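Local atomic coordinates of putative transcriptional regulator protein (Vibrio parahaemolyticus, PDB entry 3ER6), a protein that probably acts as an AraC-type DNA-binding transcription regulator, of which this chain is the DJ-1/PfpI-like domain without the helix-turn-helix part. Residues A[32-37]-A[186-191]; A[52-57]-A[62-67]; A[88-93]-A[121-126]; A[155-160]-A[173-178]. The protein carries 1 engineered substitution. All coordinates share one frame; numbering follows the deposited sequence.

Contact 1 (A[32-37]-A[186-191]); sequences ETAAEF and KHTRNL
F37, in the last turn of helix 22-37, points its side chain at helix 186-195 and supplies the largest single share of the contact. Its CB stands 4.2 Å from the methyl CG2 of T188. CG stands beside the backbone N and anti to the carbonyl carbon (chi1 -65°), which lays the ring back along its own helix. The CD2 corner then meets the CB of L191 at 3.5 Å, and the ring lies obliquely to that methylene. Farther out, CE2 comes 3.6 Å from the carbonyl O of L191, a van der Waals approach to the backbone. One face of the same ring rests on the carbonyl O of T33, one turn back.

T188 divides its two branches between different tasks. The methyl CG2 fits against A34, 3.3 Å from its carbonyl O and 4.1 Å from its CB. The hydroxyl OG1, beside the backbone N, is 2.7 Å from a water and also makes a weak hydrogen bond to the O of F184; the water donates to the O of F37, also 2.7 Å away. No direct hydrogen bond joins the two segments, and this water is their polar link.

The axes approach to 9.1 Å and run at 129° to each other, nearer antiparallel than parallel. Helix 173-184 packs beside the pair, its V180 touching both A34 and T188, while F195 of helix 186-195 reaches T33 and F37. On another side of helix 22-37, A35 and E32 lie against F43 of strand 43-48, outermost within this chain.

Contact 2 (A[52-57]-A[62-67]); sequences NRPLIG and SVQPTA
L55 and V63 are joined by two backbone hydrogen bonds, the N of L55 to the O of V63 at 3.0 Å and the N of V63 to the O of L55 at 2.9 Å. The CB atoms of this pair meet at 4.1 Å on one face of the strands. I56 and S62 follow as a non-hydrogen-bonded pair with side chains on the other face, where OG of S62, anti to its own backbone N (chi1 -169°), approaches CB of P54 at 3.7 Å. The CA of P54 makes a CA-H...O contact with the O of V63 at 3.1 Å.

These bonds form the two-stranded antiparallel hairpin 55-57/61-64, separate from the main sheet. S62, V63 and Q64 pair in turn with an antiparallel strand of the second subunit, carrying the small sheet across the dimer interface.

Beyond the paired residues, Q64 lies alongside P54 and points the same way, with OE1 3.5 Å from the proline CG. The Q64 chain bends back at chi2 (74°), and its NE2 donates to the O of P65 at 3.0 Å, on a lone pair and nearly in the amide's own plane. The same NE2 gives a hydrogen bond to a water that donates to the O of N52. A second water bridges OD1 of N52 and the O of A67; OD1 of N52 also accepts from the backbone N of W69, and its ND2 bonds OE1 of Q70.

Contact 3 (A[88-93]-A[121-126]); sequences ESLDKI and VAKAGL. Engineered in segment 88-93: K92 (natural residue Asn).
L90 and K123 meet where residues 90-91, near helix 86-89, come up against the C-terminal end of helix 117-124, which closes in a Schellman motif at G125. The close part is apolar: the lysine CD lies 3.8 Å from both CG and CD1 of L90 and 4.0 Å from its CD2, so one methylene sits against the whole branch point. Both side chains leave their backbones anti to N (L90 chi1 -176°, K123 chi1 -175°). With its next torsions also extended, the lysine runs nearly straight to CE, and only NZ bends off. L90 is buried and also touches I83, while F98 of helix 95-106 packs on K123.

Toward solvent the contact becomes loose. D91 sets its CB away from helix 117-124, yet its carboxylate swings back toward the lysine end. The opposite charges may attract weakly, although the groups do not form a salt bridge. The N of K92, an engineered residue, donates to the O of S89. Across the loose side, OD1 of D91 remains 4.9 Å from NZ of K123.

Contact 4 (A[155-160]-A[173-178]); sequences QKALID and SSVMLE
A157 and I159 supply the strand side of the apolar packing, meeting V175 and E178 on helix 173-184. The methyl CB of A157 lies 3.9 Å from CG2 of V175. Two residues along, the tip of I159 lies across the bent E178 chain, and its terminal CD1 touches the methylene CG of the glutamate at 3.8 Å. The isoleucine is extended at chi2 (175°), which carries CD1 out to the helix, and E178 offers its aliphatic part there. The E178 carboxylate, through OE2, forms a long, weak ion pair with R189 of the next helix.

A polar atom against a methyl makes the third pair. OG of S174 comes within 3.5 Å of CB of A157, reaching it from a position between its own backbone N and carbonyl carbon (chi1 75°).

The two elements belong to the alpha/beta sandwich of the DJ-1/PfpI domain. Strand 157-160 is an outermost strand of the six-stranded sheet within this chain, antiparallel to 163-166, and helix 173-184 packs on the sheet face where V175 touches Y164 and S166. The strand and helix axes differ by 38° and approach to 8.8 Å.

Hydrogen bonds stay within each segment or go to other neighbours. NE2 of Q155 donates to the O of A157 at 3.0 Å, bringing the glutamine back over the start of the strand. Backbone bonds with S167 and L165 fasten K156 and L158 to strand 163-166 and its continuation.

Overall arrangement
None of the four contacts lies at the middle of the domain: contact 4, the nearest to the chain's centre, is a surface contact, and the other three are partly buried. Contacts 1 and 4 are neighbours, since helices 173-184 and 186-195 follow each other, and R189 of contact 1 packs on L177 of contact 4. Contact 3 sits on the opposite side of the chain's centre from contact 1. Contact 2 alone is built on backbone pairing; contacts 1 and 2 both meet the second subunit, and contact 4 reaches it through K156. Contacts 1, 3 and 4 depend instead on side-chain packing, supplemented by a water in contact 1 and by loosely placed charges in contact 3.

Contact 1 (A[32-37]-A[186-191])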
loop_
_atom_site.group_PDB
_atom_site.type_symbol
_atom_site.label_atom_id
_atom_site.label_comp_id
_atom_site.label_asym_id
_atom_site.label_seq_id
_atom_site.Cartn_x
_atom_site.Cartn_y
_atom_site.Cartn_z
ATOM N N GLU A 32 9.404 1.178 8.601
ATOM C CA GLU A 32 9.456 0.654 9.991
ATOM C C GLU A 32 9.968 -0.802 10.074
ATOM O O GLU A 32 10.743 -1.158 11.014
ATOM C CB GLU A 32 8.111 0.764 10.713
ATOM C CG GLU A 32 7.736 2.241 10.895
ATOM C CD GLU A 32 6.639 2.430 11.917
ATOM O OE1 GLU A 32 6.085 1.414 12.405
ATOM O OE2 GLU A 32 6.325 3.616 12.222
ATOM N N THR A 33 9.537 -1.633 9.132
ATOM C CA THR A 33 10.058 -2.999 9.043
ATOM C C THR A 33 11.589 -3.029 8.951
ATOM O O THR A 33 12.238 -3.806 9.623
ATOM C CB THR A 33 9.350 -3.814 7.890
ATOM O OG1 THR A 33 7.923 -3.800 8.147
ATOM C CG2 THR A 33 9.879 -5.286 7.821
ATOM N N ALA A 34 12.153 -2.180 8.100
ATOM C CA ALA A 34 13.618 -2.082 7.944
ATOM C C ALA A 34 14.280 -1.565 9.236
ATOM O O ALA A 34 15.347 -2.057 9.638
ATOM C CB ALA A 34 13.917 -1.144 6.814
ATOM N N ALA A 35 13.657 -0.596 9.884
ATOM C CA ALA A 35 14.172 -0.123 11.177
ATOM C C ALA A 35 14.219 -1.294 12.201
ATOM O O ALA A 35 15.178 -1.420 13.015
ATOM C CB ALA A 35 13.309 1.043 11.697
ATOM N N GLU A 36 13.212 -2.178 12.163
ATOM C CA GLU A 36 13.247 -3.384 13.004
ATOM C C GLU A 36 14.375 -4.321 12.565
ATOM O O GLU A 36 15.143 -4.825 13.412
ATOM C CB GLU A 36 11.909 -4.150 13.012
ATOM C CG GLU A 36 12.025 -5.501 13.771
ATOM C CD GLU A 36 10.811 -6.420 13.602
ATOM O OE1 GLU A 36 9.958 -6.130 12.717
ATOM O OE2 GLU A 36 10.731 -7.442 14.339
ATOM N N PHE A 37 14.580 -4.526 11.267
ATOM C CA PHE A 37 15.726 -5.336 10.849
ATOM C C PHE A 37 17.064 -4.736 11.309
ATOM O O PHE A 37 18.024 -5.494 11.563
ATOM C CB PHE A 37 15.896 -5.439 9.339
ATOM C CG PHE A 37 14.783 -6.150 8.614
ATOM C CD1 PHE A 37 14.079 -7.185 9.197
ATOM C CD2 PHE A 37 14.489 -5.796 7.306
ATOM C CE1 PHE A 37 13.065 -7.829 8.495
ATOM C CE2 PHE A 37 13.480 -6.439 6.601
ATOM C CZ PHE A 37 12.755 -7.447 7.204
ATOM N N LYS A 186 23.860 -1.569 4.062
ATOM C CA LYS A 186 23.592 -2.530 3.001
ATOM C C LYS A 186 22.802 -3.762 3.418
ATOM O O LYS A 186 21.871 -4.206 2.713
ATOM C CB LYS A 186 24.893 -2.994 2.316
ATOM C CG LYS A 186 25.254 -2.160 1.106
ATOM C CD LYS A 186 26.449 -2.758 0.304
ATOM C CE LYS A 186 27.812 -2.433 0.988
ATOM N NZ LYS A 186 28.223 -1.001 0.740
ATOM N N HIS A 187 23.181 -4.338 4.545
ATOM C CA HIS A 187 22.554 -5.579 4.958
ATOM C C HIS A 187 21.071 -5.326 5.228
ATOM O O HIS A 187 20.213 -6.131 4.853
ATOM C CB HIS A 187 23.251 -6.098 6.256
ATOM C CG HIS A 187 24.413 -7.010 5.988
ATOM N ND1 HIS A 187 24.419 -7.914 4.948
ATOM C CD2 HIS A 187 25.623 -7.121 6.595
ATOM C CE1 HIS A 187 25.581 -8.540 4.918
ATOM N NE2 HIS A 187 26.315 -8.105 5.930
ATOM N N THR A 188 20.782 -4.245 5.955
ATOM C CA THR A 188 19.363 -3.838 6.203
ATOM C C THR A 188 18.594 -3.627 4.886
ATOM O O THR A 188 17.449 -4.092 4.722
ATOM C CB THR A 188 19.312 -2.596 7.117
ATOM O OG1 THR A 188 20.067 -2.859 8.320
ATOM C CG2 THR A 188 17.841 -2.198 7.557
ATOM N N ARG A 189 19.221 -2.943 3.929
ATOM C CA ARG A 189 18.617 -2.786 2.627
ATOM C C ARG A 189 18.387 -4.154 2.013
ATOM O O ARG A 189 17.327 -4.417 1.415
ATOM C CB ARG A 189 19.493 -1.922 1.710
ATOM C CG ARG A 189 18.875 -1.713 0.317
ATOM C CD ARG A 189 19.869 -2.058 -0.836
ATOM N NE ARG A 189 19.234 -1.847 -2.146
ATOM C CZ ARG A 189 19.126 -0.659 -2.782
ATOM N NH1 ARG A 189 19.643 0.447 -2.287
ATOM N NH2 ARG A 189 18.500 -0.587 -3.950
ATOM N N ASN A 190 19.360 -5.040 2.119
ATOM C CA ASN A 190 19.221 -6.351 1.418
ATOM C C ASN A 190 18.128 -7.150 2.107
ATOM O O ASN A 190 17.382 -7.838 1.429
ATOM C CB ASN A 190 20.543 -7.164 1.412
ATOM C CG ASN A 190 21.608 -6.557 0.516
ATOM O OD1 ASN A 190 21.318 -5.668 -0.296
ATOM N ND2 ASN A 190 22.858 -6.975 0.710
ATOM N N LEU A 191 18.021 -7.051 3.439
ATOM C CA LEU A 191 16.934 -7.731 4.183
ATOM C C LEU A 191 15.592 -7.170 3.744
ATOM O O LEU A 191 14.636 -7.917 3.499
ATOM C CB LEU A 191 17.098 -7.583 5.711
ATOM C CG LEU A 191 18.180 -8.523 6.339
ATOM C CD1 LEU A 191 18.817 -7.942 7.558
ATOM C CD2 LEU A 191 17.622 -9.954 6.592
HETATM O O HOH W 1 19.801 -5.305 9.473
#

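Contact 2 (A[52-57]-A[62-67])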
loop_
_atom_site.group_PDB
_atom_site.type_symbol
_atom_site.label_atom_id
_atom_site.label_comp_id
_atom_site.label_asym_id
_atom_site.label_seq_id
_atom_site.Cartn_x
_atom_site.Cartn_y
_atom_site.Cartn_z
ATOM N N ASN A 52 -5.316 18.606 8.594
ATOM C CA ASN A 52 -5.287 17.877 9.885
ATOM C C ASN A 52 -6.647 17.247 10.237
ATOM O O ASN A 52 -6.938 16.973 11.444
ATOM C CB ASN A 52 -4.779 18.796 11.033
ATOM C CG ASN A 52 -3.430 19.442 10.709
ATOM O OD1 ASN A 52 -2.472 18.734 10.426
ATOM N ND2 ASN A 52 -3.346 20.788 10.770
ATOM N N ARG A 53 -7.480 17.012 9.222
ATOM C CA ARG A 53 -8.765 16.277 9.442
ATOM C C ARG A 53 -8.568 14.803 9.078
ATOM O O ARG A 53 -7.620 14.485 8.397
ATOM C CB ARG A 53 -9.893 16.870 8.562
ATOM C CG ARG A 53 -10.139 18.394 8.751
ATOM C CD ARG A 53 -10.768 18.728 10.072
ATOM N NE ARG A 53 -12.105 18.140 10.118
ATOM C CZ ARG A 53 -12.728 17.756 11.233
ATOM N NH1 ARG A 53 -12.155 17.936 12.435
ATOM N NH2 ARG A 53 -13.932 17.185 11.137
ATOM N N PRO A 54 -9.489 13.913 9.492
ATOM C CA PRO A 54 -9.448 12.509 9.090
ATOM C C PRO A 54 -9.504 12.360 7.550
ATOM O O PRO A 54 -10.075 13.210 6.866
ATOM C CB PRO A 54 -10.762 11.936 9.639
ATOM C CG PRO A 54 -11.134 12.821 10.784
ATOM C CD PRO A 54 -10.597 14.214 10.418
ATOM N N LEU A 55 -8.875 11.314 7.041
ATOM C CA LEU A 55 -9.006 11.006 5.647
ATOM C C LEU A 55 -10.237 10.151 5.594
ATOM O O LEU A 55 -10.453 9.322 6.484
ATOM C CB LEU A 55 -7.816 10.192 5.120
ATOM C CG LEU A 55 -6.476 10.960 4.980
ATOM C CD1 LEU A 55 -5.587 10.077 4.209
ATOM C CD2 LEU A 55 -6.643 12.275 4.267
ATOM N N ILE A 56 -10.951 10.254 4.498
ATOM C CA ILE A 56 -12.055 9.313 4.218
ATOM C C ILE A 56 -11.518 8.326 3.153
ATOM O O ILE A 56 -11.292 8.705 2.015
ATOM C CB ILE A 56 -13.255 10.086 3.716
ATOM C CG1 ILE A 56 -13.654 11.170 4.768
ATOM C CG2 ILE A 56 -14.424 9.067 3.389
ATOM C CD1 ILE A 56 -14.070 10.494 6.153
ATOM N N GLY A 57 -11.283 7.084 3.548
ATOM C CA GLY A 57 -10.645 6.088 2.682
ATOM C C GLY A 57 -11.724 5.267 1.997
ATOM O O GLY A 57 -12.929 5.472 2.227
ATOM N N SER A 62 -12.587 5.645 8.087
ATOM C CA SER A 62 -12.119 6.963 8.446
ATOM C C SER A 62 -10.726 6.716 9.029
ATOM O O SER A 62 -10.552 5.782 9.825
ATOM C CB SER A 62 -12.988 7.512 9.575
ATOM O OG SER A 62 -12.689 8.835 9.711
ATOM N N VAL A 63 -9.786 7.585 8.704
ATOM C CA VAL A 63 -8.393 7.503 9.187
ATOM C C VAL A 63 -7.988 8.757 10.012
ATOM O O VAL A 63 -7.802 9.868 9.480
ATOM C CB VAL A 63 -7.418 7.273 8.019
ATOM C CG1 VAL A 63 -5.962 7.003 8.561
ATOM C CG2 VAL A 63 -7.861 6.010 7.207
ATOM N N GLN A 64 -7.875 8.577 11.311
ATOM C CA GLN A 64 -7.680 9.715 12.186
ATOM C C GLN A 64 -6.193 9.838 12.602
ATOM O O GLN A 64 -5.646 8.926 13.287
ATOM C CB GLN A 64 -8.547 9.553 13.414
ATOM C CG GLN A 64 -8.200 10.553 14.520
ATOM C CD GLN A 64 -8.677 11.953 14.194
ATOM O OE1 GLN A 64 -9.877 12.187 14.011
ATOM N NE2 GLN A 64 -7.754 12.892 14.127
ATOM N N PRO A 65 -5.547 10.950 12.182
ATOM C CA PRO A 65 -4.131 11.153 12.620
ATOM C C PRO A 65 -4.008 11.605 14.057
ATOM O O PRO A 65 -4.988 12.006 14.675
ATOM C CB PRO A 65 -3.615 12.299 11.701
ATOM C CG PRO A 65 -4.876 13.080 11.300
ATOM C CD PRO A 65 -6.008 12.006 11.238
ATOM N N THR A 66 -2.780 11.603 14.589
ATOM C CA THR A 66 -2.595 12.080 15.927
ATOM C C THR A 66 -1.458 13.112 16.001
ATOM O O THR A 66 -0.913 13.383 17.075
ATOM C CB THR A 66 -2.359 10.914 16.921
ATOM O OG1 THR A 66 -1.229 10.148 16.486
ATOM C CG2 THR A 66 -3.629 9.997 17.020
ATOM N N ALA A 67 -1.168 13.754 14.871
ATOM C CA ALA A 67 -0.273 14.900 14.872
ATOM C C ALA A 67 -0.755 15.835 13.782
ATOM O O ALA A 67 -1.382 15.381 12.809
ATOM C CB ALA A 67 1.157 14.425 14.626
HETATM O O HOH W 2 -2.613 15.882 10.326
HETATM O O HOH W 3 -8.425 15.444 13.168
#

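Contact 3 (A[88-93]-A[121-126])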
loop_
_atom_site.group_PDB
_atom_site.type_symbol
_atom_site.label_atom_id
_atom_site.label_comp_id
_atom_site.label_asym_id
_atom_site.label_seq_id
_atom_site.Cartn_x
_atom_site.Cartn_y
_atom_site.Cartn_z
ATOM N N GLU A 88 -7.879 18.104 -10.567
ATOM C CA GLU A 88 -8.842 18.299 -9.485
ATOM C C GLU A 88 -8.198 19.035 -8.289
ATOM O O GLU A 88 -8.728 20.037 -7.771
ATOM C CB GLU A 88 -9.242 16.917 -9.009
ATOM C CG GLU A 88 -10.618 16.802 -8.437
ATOM C CD GLU A 88 -10.884 17.813 -7.332
ATOM O OE1 GLU A 88 -9.915 18.299 -6.713
ATOM O OE2 GLU A 88 -12.088 18.103 -7.065
ATOM N N SER A 89 -7.027 18.564 -7.858
ATOM C CA SER A 89 -6.588 18.869 -6.496
ATOM C C SER A 89 -5.470 19.868 -6.404
ATOM O O SER A 89 -5.279 20.514 -5.376
ATOM C CB SER A 89 -6.126 17.571 -5.858
ATOM O OG SER A 89 -5.048 17.033 -6.609
ATOM N N LEU A 90 -4.638 19.926 -7.418
ATOM C CA LEU A 90 -3.310 20.592 -7.237
ATOM C C LEU A 90 -3.485 22.047 -6.781
ATOM O O LEU A 90 -2.733 22.541 -5.916
ATOM C CB LEU A 90 -2.468 20.534 -8.531
ATOM C CG LEU A 90 -1.042 21.109 -8.444
ATOM C CD1 LEU A 90 -0.150 20.370 -7.416
ATOM C CD2 LEU A 90 -0.352 21.095 -9.825
ATOM N N ASP A 91 -4.461 22.730 -7.392
ATOM C CA ASP A 91 -4.662 24.155 -7.165
ATOM C C ASP A 91 -5.395 24.414 -5.873
ATOM O O ASP A 91 -5.493 25.560 -5.448
ATOM C CB ASP A 91 -5.424 24.820 -8.333
ATOM C CG ASP A 91 -4.533 25.009 -9.573
ATOM O OD1 ASP A 91 -3.285 24.763 -9.481
ATOM O OD2 ASP A 91 -5.083 25.403 -10.640
ATOM N N LYS A 92 -5.925 23.363 -5.267
ATOM C CA LYS A 92 -6.686 23.494 -4.036
ATOM C C LYS A 92 -5.817 23.303 -2.787
ATOM O O LYS A 92 -6.286 23.485 -1.656
ATOM C CB LYS A 92 -7.871 22.519 -4.012
ATOM C CG LYS A 92 -8.819 22.660 -5.193
ATOM C CD LYS A 92 -9.893 21.561 -5.149
ATOM C CE LYS A 92 -11.277 22.135 -4.850
ATOM N NZ LYS A 92 -11.664 22.025 -3.390
ATOM N N ILE A 93 -4.546 22.961 -2.982
ATOM C CA ILE A 93 -3.676 22.700 -1.848
ATOM C C ILE A 93 -3.365 23.996 -1.109
ATOM O O ILE A 93 -3.012 24.994 -1.718
ATOM C CB ILE A 93 -2.353 22.022 -2.306
ATOM C CG1 ILE A 93 -2.678 20.618 -2.828
ATOM C CG2 ILE A 93 -1.329 21.943 -1.141
ATOM C CD1 ILE A 93 -1.450 19.873 -3.351
ATOM N N VAL A 121 5.888 18.334 -5.803
ATOM C CA VAL A 121 7.303 18.775 -5.809
ATOM C C VAL A 121 7.624 19.564 -7.138
ATOM O O VAL A 121 8.404 20.516 -7.104
ATOM C CB VAL A 121 8.318 17.611 -5.579
ATOM C CG1 VAL A 121 8.062 16.954 -4.243
ATOM C CG2 VAL A 121 8.219 16.609 -6.681
ATOM N N ALA A 122 7.010 19.186 -8.265
ATOM C CA ALA A 122 7.185 19.974 -9.521
ATOM C C ALA A 122 6.740 21.403 -9.312
ATOM O O ALA A 122 7.528 22.332 -9.527
ATOM C CB ALA A 122 6.451 19.331 -10.726
ATOM N N LYS A 123 5.491 21.573 -8.883
ATOM C CA LYS A 123 4.936 22.882 -8.593
ATOM C C LYS A 123 5.793 23.695 -7.616
ATOM O O LYS A 123 5.992 24.882 -7.804
ATOM C CB LYS A 123 3.518 22.757 -8.036
ATOM C CG LYS A 123 2.856 24.102 -7.827
ATOM C CD LYS A 123 1.376 23.895 -7.558
ATOM C CE LYS A 123 0.648 25.203 -7.425
ATOM N NZ LYS A 123 1.252 26.223 -8.371
ATOM N N ALA A 124 6.328 23.058 -6.592
ATOM C CA ALA A 124 7.087 23.733 -5.590
ATOM C C ALA A 124 8.520 24.079 -6.061
ATOM O O ALA A 124 9.195 24.733 -5.349
ATOM C CB ALA A 124 7.135 22.918 -4.309
ATOM N N GLY A 125 8.947 23.648 -7.251
ATOM C CA GLY A 125 10.288 23.960 -7.728
ATOM C C GLY A 125 11.429 23.245 -7.031
ATOM O O GLY A 125 12.579 23.688 -7.121
ATOM N N LEU A 126 11.153 22.117 -6.367
ATOM C CA LEU A 126 12.214 21.415 -5.608
ATOM C C LEU A 126 13.289 20.724 -6.461
ATOM O O LEU A 126 14.381 20.440 -5.970
ATOM C CB LEU A 126 11.639 20.364 -4.654
ATOM C CG LEU A 126 10.494 20.853 -3.744
ATOM C CD1 LEU A 126 10.175 19.725 -2.697
ATOM C CD2 LEU A 126 10.825 22.218 -3.019
#

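Contact 4 (A[155-160]-A[173-178])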
loop_
_atom_site.group_PDB
_atom_site.type_symbol
_atom_site.label_atom_id
_atom_site.label_comp_id
_atom_site.label_asym_id
_atom_site.label_seq_id
_atom_site.Cartn_x
_atom_site.Cartn_y
_atom_site.Cartn_z
ATOM N N GLN A 155 12.540 5.576 -16.820
ATOM C CA GLN A 155 12.799 5.364 -15.413
ATOM C C GLN A 155 11.495 5.400 -14.611
ATOM O O GLN A 155 10.557 6.108 -14.991
ATOM C CB GLN A 155 13.666 6.480 -14.876
ATOM C CG GLN A 155 15.086 6.378 -15.244
ATOM C CD GLN A 155 15.758 7.703 -15.041
ATOM O OE1 GLN A 155 16.295 8.264 -15.990
ATOM N NE2 GLN A 155 15.663 8.258 -13.827
ATOM N N LYS A 156 11.455 4.680 -13.486
ATOM C CA LYS A 156 10.234 4.664 -12.645
ATOM C C LYS A 156 10.547 5.460 -11.401
ATOM O O LYS A 156 9.680 5.677 -10.534
ATOM C CB LYS A 156 9.889 3.225 -12.196
ATOM C CG LYS A 156 9.326 2.257 -13.286
ATOM C CD LYS A 156 9.533 0.773 -12.818
ATOM C CE LYS A 156 8.456 -0.279 -13.253
ATOM N NZ LYS A 156 8.031 -0.376 -14.687
ATOM N N ALA A 157 11.820 5.811 -11.258
ATOM C CA ALA A 157 12.256 6.571 -10.107
ATOM C C ALA A 157 13.412 7.494 -10.507
ATOM O O ALA A 157 14.128 7.240 -11.498
ATOM C CB ALA A 157 12.666 5.644 -8.966
ATOM N N LEU A 158 13.629 8.530 -9.718
ATOM C CA LEU A 158 14.734 9.500 -10.006
ATOM C C LEU A 158 15.132 10.201 -8.735
ATOM O O LEU A 158 14.244 10.562 -7.931
ATOM C CB LEU A 158 14.224 10.557 -10.993
ATOM C CG LEU A 158 15.057 11.772 -11.426
ATOM C CD1 LEU A 158 14.609 12.178 -12.834
ATOM C CD2 LEU A 158 14.928 12.971 -10.494
ATOM N N ILE A 159 16.430 10.415 -8.543
ATOM C CA ILE A 159 16.915 11.142 -7.392
ATOM C C ILE A 159 17.707 12.396 -7.839
ATOM O O ILE A 159 18.569 12.323 -8.704
ATOM C CB ILE A 159 17.758 10.258 -6.520
ATOM C CG1 ILE A 159 16.954 8.985 -6.148
ATOM C CG2 ILE A 159 18.292 11.063 -5.299
ATOM C CD1 ILE A 159 17.782 7.947 -5.357
ATOM N N ASP A 160 17.375 13.542 -7.267
ATOM C CA ASP A 160 17.974 14.813 -7.668
ATOM C C ASP A 160 18.273 15.522 -6.356
ATOM O O ASP A 160 17.387 16.130 -5.696
ATOM C CB ASP A 160 16.973 15.603 -8.510
ATOM C CG ASP A 160 17.510 16.965 -8.991
ATOM O OD1 ASP A 160 18.648 17.339 -8.671
ATOM O OD2 ASP A 160 16.764 17.646 -9.712
ATOM N N SER A 173 9.767 0.423 -4.246
ATOM C CA SER A 173 10.893 -0.329 -3.673
ATOM C C SER A 173 12.214 0.344 -3.912
ATOM O O SER A 173 13.043 0.442 -2.977
ATOM C CB SER A 173 10.980 -1.754 -4.291
ATOM O OG SER A 173 9.764 -2.405 -4.032
ATOM N N SER A 174 12.477 0.795 -5.144
ATOM C CA SER A 174 13.817 1.289 -5.359
ATOM C C SER A 174 14.101 2.523 -4.482
ATOM O O SER A 174 15.172 2.608 -3.864
ATOM C CB SER A 174 14.178 1.505 -6.833
ATOM O OG SER A 174 13.547 2.661 -7.325
ATOM N N VAL A 175 13.147 3.451 -4.398
ATOM C CA VAL A 175 13.358 4.628 -3.548
ATOM C C VAL A 175 13.436 4.299 -2.062
ATOM O O VAL A 175 14.330 4.768 -1.345
ATOM C CB VAL A 175 12.301 5.770 -3.828
ATOM C CG1 VAL A 175 12.289 6.752 -2.728
ATOM C CG2 VAL A 175 12.624 6.495 -5.174
ATOM N N MET A 176 12.469 3.514 -1.578
ATOM C CA MET A 176 12.413 3.188 -0.153
ATOM C C MET A 176 13.718 2.449 0.291
ATOM O O MET A 176 14.302 2.744 1.338
ATOM C CB MET A 176 11.132 2.377 0.145
ATOM C CG MET A 176 9.839 3.283 0.311
ATOM S SD MET A 176 9.828 4.979 0.965
ATOM C CE MET A 176 8.681 5.808 -0.157
ATOM N N LEU A 177 14.183 1.522 -0.541
ATOM C CA LEU A 177 15.430 0.791 -0.223
ATOM C C LEU A 177 16.666 1.681 -0.293
ATOM O O LEU A 177 17.607 1.504 0.468
ATOM C CB LEU A 177 15.632 -0.425 -1.138
ATOM C CG LEU A 177 14.551 -1.491 -0.986
ATOM C CD1 LEU A 177 14.837 -2.585 -1.988
ATOM C CD2 LEU A 177 14.488 -2.050 0.459
ATOM N N GLU A 178 16.643 2.648 -1.194
ATOM C CA GLU A 178 17.716 3.598 -1.242
ATOM C C GLU A 178 17.822 4.332 0.075
ATOM O O GLU A 178 18.890 4.380 0.654
ATOM C CB GLU A 178 17.505 4.575 -2.396
ATOM C CG GLU A 178 18.744 5.385 -2.690
ATOM C CD GLU A 178 19.931 4.512 -3.148
ATOM O OE1 GLU A 178 21.040 4.847 -2.705
ATOM O OE2 GLU A 178 19.762 3.509 -3.912
#